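Local coordinates for protein sensory transduction histidine kinase, putative (Borrelia burgdorferi, PDB 5BWJ) that forms the periplasmic Venus flytrap sensor domain of a hybrid histidine kinase, which probably responds to small molecules by driving ATP-dependent histidine phosphorylation, at residues I7-L12 / E59-A64; K11-F16 / E50-L55; S88-F93 / V181-K186. All blocks are in the same frame, centred on the assembly; numbering follows the deposited sequence.

Overall arrangement
All three contacts reach one mixed sheet of the Venus flytrap fold, interaction 1 through a loop. Interactions 1 and 2 both start from strand 6-13, share Lys-11 and Leu-12, and have centres about 11 Å apart. A cluster of Lys-9, Lys-11, Glu-50 and Glu-61 joins them. Interaction 3 pairs strand 79-94 with the chain at 181-186, its centre about 20 Å from that of interaction 2; Phe-16 packs on Ser-88 between them. Interactions 1 and 3 lie on opposite sides of the chain's centre, centres about 27 Å apart. The side chain of His-51 in interaction 2 is about 9 Å from that of Glu-29, a magnesium-binding residue with no ion bound to this chain.

Interaction 1: residues I7-L12 / E59-A64; sequences IFKFKL and EIEDEA
Strand 6-13 is an inner strand of the sheet in this Venus flytrap domain, with strands 45-52 and 65-69 as its parallel neighbours. Here it meets the loop that leads into strand 65-69, and a salt-bridge network of two lysines and one glutamate carries the contact. Phe-8 takes no part across the contact and packs on Trp-39 of helix 32-42. Lys-9 points its side chain toward the loop. Its CG is anti to the backbone N (chi1 -173°) and the rest of the chain is extended, so NZ arrives at the tip of Glu-61. The two side chains cross at about a right angle. Lys-9 NZ bonds to Glu-61 OE2 at 2.7 Å, using the syn lone pair of that oxygen. The same ammonium has a second partner in Glu-50. The backbone of Lys-9 also takes part, because its O receives a CA-H...O contact from Ala-64 CA at 3.4 Å. Phe-10 is directed away, and its ring meets Trp-39 edge-to-face. Lys-11 again points to the loop. Lys-11 CG lies 4.1 Å from Ala-64 CB. The chain then bends at its end (chi4 -62°), which lays CE and NZ beside Glu-61: Lys-11 NZ is 3.1 Å from Glu-61 OE2. Lys-11 NZ also forms a salt bridge with Glu-50. One oxygen of Glu-61 is thus gripped by two ammonium groups, which would favour the charged form of Glu-61. The other, Glu-61 OE1, lies only 3.0 Å from Glu-63 OE2. This close approach suggests that the lysines offset the repulsion or that a proton is shared. A type I beta turn brings these acidic residues together, closed by the bond from Ala-64 N to Glu-61 O at 3.2 Å.

Interaction 2: residues K11-F16 / E50-L55; sequences KLVDQF and EHIDNL
Strands 11-13 and 50-52 run parallel as sheet neighbours in the flytrap fold, their axes 4.7 Å apart at closest approach. Glu-50 pairs with Lys-11, and its O accepts Leu-12 N at 2.9 Å in the carbonyl plane. The Glu-50 side chain is fully stretched, with CG anti to the backbone N. It runs alongside Lys-11, and Glu-50 OE1 meets Lys-11 NZ at 2.5 Å, a very short salt bridge. His-51 lies on the other face with Leu-12. The two side chains point the same way, and Leu-12 CD1 comes obliquely to the imidazole, 3.4 Å from His-51 NE2. The ring of Tyr-28 stacks on that imidazole. Ile-52 N then bonds almost straight (171°) to Leu-12 O, although it sits above the carbonyl plane. Ile-52 CG1 takes the crowded position between backbone N and carbonyl carbon (chi1 48°). This lays Ile-52 CD1 over the face it shares with Lys-11 and Val-13, 3.9 Å from Lys-11 CD and 4.1 Å from Val-13 CG2. Ile-52 O holds Asp-14 N at 2.7 Å as both strands end. Past this point Asp-53 O lies against Asp-14 CB and Val-13 CG1, and the Asp-14 carboxylate bonds to Ser-140. On its far side strand 11-13 pairs with strand 65-69, whose Leu-67 packs on Leu-12, while Ile-32 and Phe-33 of helix 32-42 also touch Leu-12.

Interaction 3: residues S88-F93 / V181-K186; sequences SISILF and VFYSIK
An antiparallel pairing joins strand 79-94 to the start of strand 184-192 and to the loop just before it. Ser-88 and Ile-185 form a hydrogen-bonded pair. Ser-88 N reaches Ile-185 O at 2.8 Å in the carbonyl plane, and Ile-185 N returns to Ser-88 O at 2.7 Å from above that carbonyl's plane. A water donates to Ser-88 O and is hydrogen-bonded to Ser-184 OG, bridging the two strands. The next pair, Ile-89 with Ser-184, is non-hydrogen-bonded. Ser-90 N then bonds to Tyr-183 O at 3.0 Å.

Beyond it regular pairing stops, and a serine side chain takes over from the backbone. Ser-90 OG stands between its own backbone N and carbonyl carbon (chi1 68°), facing the loop. Ser-90 OG donates to Val-181 O at 2.9 Å, on a lone pair, and accepts Tyr-183 N at 2.8 Å. The same OG lies in plane at the edge of the Tyr-183 ring. Tyr-156 OH of strand 154-156 also bonds to Ser-90 OG and Val-181 O, a fourth residue in the cluster. Within the mixed sheet of the flytrap fold, strand 79-94 also pairs antiparallel with strand 154-156 through backbone bonds, such as that of Phe-93 with Ile-155.

The Phe-182 side chain lies across Ile-89 and Ile-91. Ile-91 CG1 meets the ring edge 4.1 Å from Phe-182 CD1, and Ile-89 CG2 approaches Phe-182 CB. Val-181 CG2 touches Leu-92 CB at 4.1 Å. Phe-19 and Leu-210 of the second subunit pack on Ile-89 and Phe-182 respectively, and Ser-184 makes backbone hydrogen bonds to that subunit.

Interaction 1: residues I7-L12 / E59-A64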
loop_
_atom_site.group_PDB
_atom_site.type_symbol
_atom_site.label_atom_id
_atom_site.label_comp_id
_atom_site.label_asym_id
_atom_site.label_seq_id
_atom_site.Cartn_x
_atom_site.Cartn_y
_atom_site.Cartn_z
ATOM N N ILE B 7 -10.424 -16.460 -24.168
ATOM C CA ILE B 7 -9.111 -15.911 -23.850
ATOM C C ILE B 7 -9.201 -14.387 -23.769
ATOM O O ILE B 7 -9.785 -13.747 -24.642
ATOM C CB ILE B 7 -8.054 -16.335 -24.895
ATOM C CG1 ILE B 7 -6.714 -15.651 -24.613
ATOM C CG2 ILE B 7 -8.533 -16.023 -26.312
ATOM C CD1 ILE B 7 -5.552 -16.247 -25.379
ATOM N N PHE B 8 -8.639 -13.816 -22.705
ATOM C CA PHE B 8 -8.720 -12.376 -22.467
ATOM C C PHE B 8 -7.343 -11.766 -22.233
ATOM O O PHE B 8 -6.483 -12.368 -21.592
ATOM C CB PHE B 8 -9.629 -12.081 -21.272
ATOM C CG PHE B 8 -11.054 -12.507 -21.478
ATOM C CD1 PHE B 8 -11.888 -11.796 -22.326
ATOM C CD2 PHE B 8 -11.562 -13.617 -20.822
ATOM C CE1 PHE B 8 -13.200 -12.187 -22.521
ATOM C CE2 PHE B 8 -12.874 -14.011 -21.011
ATOM C CZ PHE B 8 -13.693 -13.295 -21.862
ATOM N N LYS B 9 -7.152 -10.560 -22.757
ATOM C CA LYS B 9 -5.883 -9.853 -22.641
ATOM C C LYS B 9 -5.946 -8.803 -21.537
ATOM O O LYS B 9 -6.843 -7.959 -21.520
ATOM C CB LYS B 9 -5.523 -9.202 -23.976
ATOM C CG LYS B 9 -4.144 -8.572 -24.023
ATOM C CD LYS B 9 -3.809 -8.122 -25.437
ATOM C CE LYS B 9 -2.386 -7.604 -25.545
ATOM N NZ LYS B 9 -2.034 -7.242 -26.947
ATOM N N PHE B 10 -4.993 -8.872 -20.613
ATOM C CA PHE B 10 -4.847 -7.869 -19.566
ATOM C C PHE B 10 -3.621 -7.006 -19.836
ATOM O O PHE B 10 -2.514 -7.521 -20.003
ATOM C CB PHE B 10 -4.736 -8.533 -18.192
ATOM C CG PHE B 10 -6.041 -9.066 -17.666
ATOM C CD1 PHE B 10 -6.799 -8.324 -16.776
ATOM C CD2 PHE B 10 -6.510 -10.305 -18.064
ATOM C CE1 PHE B 10 -8.002 -8.811 -16.288
ATOM C CE2 PHE B 10 -7.710 -10.797 -17.584
ATOM C CZ PHE B 10 -8.458 -10.047 -16.691
ATOM N N LYS B 11 -3.826 -5.694 -19.896
ATOM C CA LYS B 11 -2.724 -4.754 -20.079
ATOM C C LYS B 11 -2.372 -4.073 -18.763
ATOM O O LYS B 11 -3.166 -3.304 -18.216
ATOM C CB LYS B 11 -3.072 -3.707 -21.138
ATOM C CG LYS B 11 -2.915 -4.206 -22.566
ATOM C CD LYS B 11 -2.991 -3.061 -23.560
ATOM C CE LYS B 11 -2.809 -3.543 -24.986
ATOM N NZ LYS B 11 -1.479 -4.173 -25.212
ATOM N N LEU B 12 -1.178 -4.367 -18.258
ATOM C CA LEU B 12 -0.692 -3.769 -17.020
ATOM C C LEU B 12 0.063 -2.483 -17.330
ATOM O O LEU B 12 1.148 -2.510 -17.914
ATOM C CB LEU B 12 0.202 -4.755 -16.262
ATOM C CG LEU B 12 -0.420 -6.135 -16.009
ATOM C CD1 LEU B 12 0.528 -7.027 -15.223
ATOM C CD2 LEU B 12 -1.749 -6.017 -15.288
ATOM N N GLU B 59 -2.806 3.357 -29.521
ATOM C CA GLU B 59 -2.485 1.953 -29.273
ATOM C C GLU B 59 -3.519 1.263 -28.383
ATOM O O GLU B 59 -3.346 0.097 -28.026
ATOM C CB GLU B 59 -1.099 1.839 -28.634
ATOM N N ILE B 60 -4.587 1.975 -28.029
ATOM C CA ILE B 60 -5.635 1.408 -27.180
ATOM C C ILE B 60 -6.332 0.243 -27.874
ATOM O O ILE B 60 -6.821 0.380 -28.997
ATOM C CB ILE B 60 -6.694 2.470 -26.787
ATOM C CG1 ILE B 60 -6.050 3.556 -25.923
ATOM C CG2 ILE B 60 -7.862 1.824 -26.027
ATOM C CD1 ILE B 60 -6.971 4.712 -25.568
ATOM N N GLU B 61 -6.371 -0.898 -27.193
ATOM C CA GLU B 61 -7.056 -2.083 -27.699
ATOM C C GLU B 61 -8.385 -2.267 -26.974
ATOM O O GLU B 61 -8.425 -2.383 -25.749
ATOM C CB GLU B 61 -6.178 -3.323 -27.529
ATOM C CG GLU B 61 -4.783 -3.166 -28.108
ATOM C CD GLU B 61 -4.117 -4.496 -28.390
ATOM O OE1 GLU B 61 -4.481 -5.141 -29.395
ATOM O OE2 GLU B 61 -3.226 -4.895 -27.611
ATOM N N ASP B 62 -9.471 -2.294 -27.741
ATOM C CA ASP B 62 -10.813 -2.327 -27.169
ATOM C C ASP B 62 -11.113 -3.633 -26.431
ATOM O O ASP B 62 -11.924 -3.650 -25.505
ATOM C CB ASP B 62 -11.855 -2.108 -28.268
ATOM C CG ASP B 62 -11.740 -0.741 -28.915
ATOM O OD1 ASP B 62 -11.836 -0.659 -30.157
ATOM O OD2 ASP B 62 -11.555 0.252 -28.180
ATOM N N GLU B 63 -10.461 -4.718 -26.836
ATOM C CA GLU B 63 -10.729 -6.028 -26.249
ATOM C C GLU B 63 -9.953 -6.254 -24.950
ATOM O O GLU B 63 -10.214 -7.213 -24.224
ATOM C CB GLU B 63 -10.401 -7.144 -27.253
ATOM C CG GLU B 63 -8.911 -7.403 -27.510
ATOM C CD GLU B 63 -8.262 -6.370 -28.413
ATOM O OE1 GLU B 63 -8.953 -5.421 -28.841
ATOM O OE2 GLU B 63 -7.054 -6.513 -28.700
ATOM N N ALA B 64 -9.007 -5.365 -24.660
ATOM C CA ALA B 64 -8.108 -5.545 -23.525
ATOM C C ALA B 64 -8.680 -4.962 -22.237
ATOM O O ALA B 64 -9.409 -3.971 -22.258
ATOM C CB ALA B 64 -6.759 -4.915 -23.826
#

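Interaction 2: residues K11-F16 / E50-L55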
loop_
_atom_site.group_PDB
_atom_site.type_symbol
_atom_site.label_atom_id
_atom_site.label_comp_id
_atom_site.label_asym_id
_atom_site.label_seq_id
_atom_site.Cartn_x
_atom_site.Cartn_y
_atom_site.Cartn_z
ATOM N N LYS B 11 -3.826 -5.694 -19.896
ATOM C CA LYS B 11 -2.724 -4.754 -20.079
ATOM C C LYS B 11 -2.372 -4.073 -18.763
ATOM O O LYS B 11 -3.166 -3.304 -18.216
ATOM C CB LYS B 11 -3.072 -3.707 -21.138
ATOM C CG LYS B 11 -2.915 -4.206 -22.566
ATOM C CD LYS B 11 -2.991 -3.061 -23.560
ATOM C CE LYS B 11 -2.809 -3.543 -24.986
ATOM N NZ LYS B 11 -1.479 -4.173 -25.212
ATOM N N LEU B 12 -1.178 -4.367 -18.258
ATOM C CA LEU B 12 -0.692 -3.769 -17.020
ATOM C C LEU B 12 0.063 -2.483 -17.330
ATOM O O LEU B 12 1.148 -2.510 -17.914
ATOM C CB LEU B 12 0.202 -4.755 -16.262
ATOM C CG LEU B 12 -0.420 -6.135 -16.009
ATOM C CD1 LEU B 12 0.528 -7.027 -15.223
ATOM C CD2 LEU B 12 -1.749 -6.017 -15.288
ATOM N N VAL B 13 -0.523 -1.355 -16.942
ATOM C CA VAL B 13 0.022 -0.049 -17.293
ATOM C C VAL B 13 1.005 0.451 -16.238
ATOM O O VAL B 13 0.706 0.440 -15.043
ATOM C CB VAL B 13 -1.100 0.995 -17.471
ATOM C CG1 VAL B 13 -0.529 2.320 -17.966
ATOM C CG2 VAL B 13 -2.154 0.482 -18.440
ATOM N N ASP B 14 2.177 0.886 -16.698
ATOM C CA ASP B 14 3.181 1.498 -15.833
ATOM C C ASP B 14 3.587 0.526 -14.717
ATOM O O ASP B 14 3.921 -0.629 -14.995
ATOM C CB ASP B 14 2.642 2.821 -15.272
ATOM C CG ASP B 14 3.729 3.696 -14.665
ATOM O OD1 ASP B 14 4.921 3.479 -14.966
ATOM O OD2 ASP B 14 3.386 4.608 -13.884
ATOM N N GLN B 15 3.562 0.983 -13.466
ATOM C CA GLN B 15 3.880 0.133 -12.325
ATOM C C GLN B 15 2.913 0.421 -11.185
ATOM O O GLN B 15 2.388 1.530 -11.066
ATOM C CB GLN B 15 5.323 0.351 -11.868
ATOM C CG GLN B 15 6.360 0.095 -12.954
ATOM C CD GLN B 15 7.778 0.191 -12.431
ATOM O OE1 GLN B 15 8.172 -0.551 -11.529
ATOM N NE2 GLN B 15 8.553 1.114 -12.989
ATOM N N PHE B 16 2.688 -0.586 -10.348
ATOM C CA PHE B 16 1.656 -0.528 -9.320
ATOM C C PHE B 16 2.032 -1.455 -8.169
ATOM O O PHE B 16 1.550 -2.583 -8.088
ATOM C CB PHE B 16 0.299 -0.918 -9.926
ATOM C CG PHE B 16 -0.876 -0.749 -8.996
ATOM C CD1 PHE B 16 -2.137 -1.160 -9.398
ATOM C CD2 PHE B 16 -0.735 -0.175 -7.742
ATOM C CE1 PHE B 16 -3.229 -1.014 -8.564
ATOM C CE2 PHE B 16 -1.826 -0.027 -6.905
ATOM C CZ PHE B 16 -3.074 -0.447 -7.318
ATOM N N GLU B 50 0.204 -8.408 -20.636
ATOM C CA GLU B 50 1.155 -7.592 -21.377
ATOM C C GLU B 50 1.414 -6.287 -20.635
ATOM O O GLU B 50 0.480 -5.578 -20.262
ATOM C CB GLU B 50 0.640 -7.305 -22.789
ATOM C CG GLU B 50 1.553 -6.405 -23.609
ATOM C CD GLU B 50 1.044 -6.182 -25.018
ATOM O OE1 GLU B 50 0.849 -5.008 -25.401
ATOM O OE2 GLU B 50 0.846 -7.180 -25.744
ATOM N N HIS B 51 2.687 -5.975 -20.426
ATOM C CA HIS B 51 3.070 -4.735 -19.766
ATOM C C HIS B 51 3.270 -3.616 -20.777
ATOM O O HIS B 51 3.857 -3.824 -21.840
ATOM C CB HIS B 51 4.348 -4.932 -18.952
ATOM C CG HIS B 51 4.188 -5.868 -17.794
ATOM N ND1 HIS B 51 4.351 -7.231 -17.912
ATOM C CD2 HIS B 51 3.879 -5.636 -16.497
ATOM C CE1 HIS B 51 4.150 -7.798 -16.736
ATOM N NE2 HIS B 51 3.864 -6.853 -15.860
ATOM N N ILE B 52 2.771 -2.433 -20.439
ATOM C CA ILE B 52 3.041 -1.229 -21.211
ATOM C C ILE B 52 3.348 -0.078 -20.257
ATOM O O ILE B 52 2.659 0.115 -19.255
ATOM C CB ILE B 52 1.860 -0.856 -22.132
ATOM C CG1 ILE B 52 0.536 -0.882 -21.360
ATOM C CG2 ILE B 52 1.798 -1.817 -23.319
ATOM C CD1 ILE B 52 -0.633 -0.302 -22.131
ATOM N N ASP B 53 4.401 0.673 -20.561
ATOM C CA ASP B 53 4.803 1.798 -19.726
ATOM C C ASP B 53 3.801 2.939 -19.836
ATOM O O ASP B 53 3.344 3.479 -18.826
ATOM C CB ASP B 53 6.198 2.287 -20.121
ATOM C CG ASP B 53 7.284 1.291 -19.774
ATOM O OD1 ASP B 53 6.953 0.110 -19.535
ATOM O OD2 ASP B 53 8.469 1.685 -19.744
ATOM N N ASN B 54 3.460 3.289 -21.071
ATOM C CA ASN B 54 2.612 4.439 -21.351
ATOM C C ASN B 54 1.264 4.020 -21.913
ATOM O O ASN B 54 1.106 2.902 -22.407
ATOM C CB ASN B 54 3.312 5.379 -22.335
ATOM C CG ASN B 54 4.744 5.672 -21.940
ATOM O OD1 ASN B 54 5.076 5.715 -20.756
ATOM N ND2 ASN B 54 5.603 5.871 -22.934
ATOM N N LEU B 55 0.301 4.932 -21.835
ATOM C CA LEU B 55 -1.028 4.716 -22.392
ATOM C C LEU B 55 -1.241 5.612 -23.609
ATOM O O LEU B 55 -1.660 6.762 -23.475
ATOM C CB LEU B 55 -2.098 4.989 -21.335
ATOM C CG LEU B 55 -3.540 4.694 -21.749
ATOM C CD1 LEU B 55 -3.756 3.197 -21.924
ATOM C CD2 LEU B 55 -4.507 5.266 -20.727
#

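Interaction 3: residues S88-F93 / V181-K186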
loop_
_atom_site.group_PDB
_atom_site.type_symbol
_atom_site.label_atom_id
_atom_site.label_comp_id
_atom_site.label_asym_id
_atom_site.label_seq_id
_atom_site.Cartn_x
_atom_site.Cartn_y
_atom_site.Cartn_z
ATOM N N SER B 88 -4.762 3.951 -2.819
ATOM C CA SER B 88 -3.479 4.614 -2.631
ATOM C C SER B 88 -3.685 5.979 -1.984
ATOM O O SER B 88 -4.815 6.451 -1.849
ATOM C CB SER B 88 -2.748 4.770 -3.966
ATOM O OG SER B 88 -2.497 3.510 -4.565
ATOM N N ILE B 89 -2.582 6.599 -1.577
ATOM C CA ILE B 89 -2.601 7.956 -1.053
ATOM C C ILE B 89 -1.735 8.833 -1.947
ATOM O O ILE B 89 -0.606 8.473 -2.278
ATOM C CB ILE B 89 -2.095 8.017 0.405
ATOM C CG1 ILE B 89 -2.974 7.138 1.300
ATOM C CG2 ILE B 89 -2.081 9.465 0.907
ATOM C CD1 ILE B 89 -2.532 7.068 2.759
ATOM N N SER B 90 -2.275 9.977 -2.357
ATOM C CA SER B 90 -1.517 10.925 -3.160
ATOM C C SER B 90 -0.492 11.634 -2.283
ATOM O O SER B 90 -0.834 12.166 -1.228
ATOM C CB SER B 90 -2.449 11.941 -3.824
ATOM O OG SER B 90 -3.033 12.801 -2.861
ATOM N N ILE B 91 0.761 11.639 -2.724
ATOM C CA ILE B 91 1.841 12.247 -1.954
ATOM C C ILE B 91 2.729 13.109 -2.841
ATOM O O ILE B 91 3.081 12.726 -3.960
ATOM C CB ILE B 91 2.695 11.167 -1.238
ATOM C CG1 ILE B 91 1.941 10.658 -0.004
ATOM C CG2 ILE B 91 4.072 11.721 -0.834
ATOM C CD1 ILE B 91 2.689 9.628 0.826
ATOM N N LEU B 92 3.068 14.288 -2.330
ATOM C CA LEU B 92 4.042 15.154 -2.972
ATOM C C LEU B 92 5.426 14.816 -2.425
ATOM O O LEU B 92 5.709 15.057 -1.249
ATOM C CB LEU B 92 3.702 16.627 -2.727
ATOM C CG LEU B 92 4.493 17.647 -3.547
ATOM C CD1 LEU B 92 4.126 17.558 -5.023
ATOM C CD2 LEU B 92 4.257 19.053 -3.023
ATOM N N PHE B 93 6.271 14.236 -3.274
ATOM C CA PHE B 93 7.618 13.823 -2.881
ATOM C C PHE B 93 8.679 14.844 -3.279
ATOM O O PHE B 93 8.504 15.592 -4.239
ATOM C CB PHE B 93 7.975 12.479 -3.518
ATOM C CG PHE B 93 7.278 11.301 -2.906
ATOM C CD1 PHE B 93 7.640 10.838 -1.652
ATOM C CD2 PHE B 93 6.284 10.634 -3.599
ATOM C CE1 PHE B 93 7.009 9.746 -1.095
ATOM C CE2 PHE B 93 5.649 9.542 -3.046
ATOM C CZ PHE B 93 6.013 9.096 -1.793
ATOM N N VAL B 181 -2.010 17.711 1.191
ATOM C CA VAL B 181 -2.118 17.310 -0.210
ATOM C C VAL B 181 -2.495 15.834 -0.326
ATOM O O VAL B 181 -2.367 15.232 -1.396
ATOM C CB VAL B 181 -0.795 17.548 -0.972
ATOM C CG1 VAL B 181 -0.465 19.032 -1.022
ATOM C CG2 VAL B 181 0.347 16.763 -0.330
ATOM N N PHE B 182 -2.965 15.260 0.778
ATOM C CA PHE B 182 -3.224 13.827 0.850
ATOM C C PHE B 182 -4.665 13.483 0.492
ATOM O O PHE B 182 -5.593 13.790 1.241
ATOM C CB PHE B 182 -2.900 13.306 2.249
ATOM C CG PHE B 182 -1.548 13.720 2.750
ATOM C CD1 PHE B 182 -0.397 13.207 2.177
ATOM C CD2 PHE B 182 -1.427 14.620 3.796
ATOM C CE1 PHE B 182 0.850 13.587 2.635
ATOM C CE2 PHE B 182 -0.184 15.003 4.259
ATOM C CZ PHE B 182 0.956 14.486 3.677
ATOM N N TYR B 183 -4.833 12.844 -0.662
ATOM C CA TYR B 183 -6.131 12.348 -1.104
ATOM C C TYR B 183 -6.132 10.825 -1.093
ATOM O O TYR B 183 -5.114 10.198 -1.389
ATOM C CB TYR B 183 -6.459 12.848 -2.514
ATOM C CG TYR B 183 -6.663 14.340 -2.630
ATOM C CD1 TYR B 183 -7.939 14.889 -2.615
ATOM C CD2 TYR B 183 -5.582 15.201 -2.771
ATOM C CE1 TYR B 183 -8.132 16.251 -2.729
ATOM C CE2 TYR B 183 -5.766 16.566 -2.885
ATOM C CZ TYR B 183 -7.042 17.085 -2.864
ATOM O OH TYR B 183 -7.230 18.444 -2.977
ATOM N N SER B 184 -7.273 10.234 -0.752
ATOM C CA SER B 184 -7.447 8.795 -0.899
ATOM C C SER B 184 -7.800 8.490 -2.350
ATOM O O SER B 184 -8.842 8.920 -2.845
ATOM C CB SER B 184 -8.533 8.272 0.039
ATOM O OG SER B 184 -8.623 6.860 -0.040
ATOM N N ILE B 185 -6.922 7.751 -3.022
ATOM C CA ILE B 185 -7.077 7.455 -4.441
ATOM C C ILE B 185 -7.509 6.010 -4.649
ATOM O O ILE B 185 -6.924 5.091 -4.081
ATOM C CB ILE B 185 -5.763 7.702 -5.214
ATOM C CG1 ILE B 185 -5.262 9.131 -4.981
ATOM C CG2 ILE B 185 -5.951 7.426 -6.705
ATOM C CD1 ILE B 185 -6.211 10.214 -5.454
ATOM N N LYS B 186 -8.531 5.822 -5.476
ATOM C CA LYS B 186 -9.015 4.489 -5.810
ATOM C C LYS B 186 -8.377 4.000 -7.107
ATOM O O LYS B 186 -8.388 4.703 -8.120
ATOM C CB LYS B 186 -10.539 4.489 -5.937
ATOM C CG LYS B 186 -11.252 5.185 -4.788
ATOM C CD LYS B 186 -12.763 5.112 -4.939
ATOM C CE LYS B 186 -13.461 6.121 -4.037
ATOM N NZ LYS B 186 -13.044 5.990 -2.615
HETATM O O HOH W 1 -6.553 5.635 0.350
#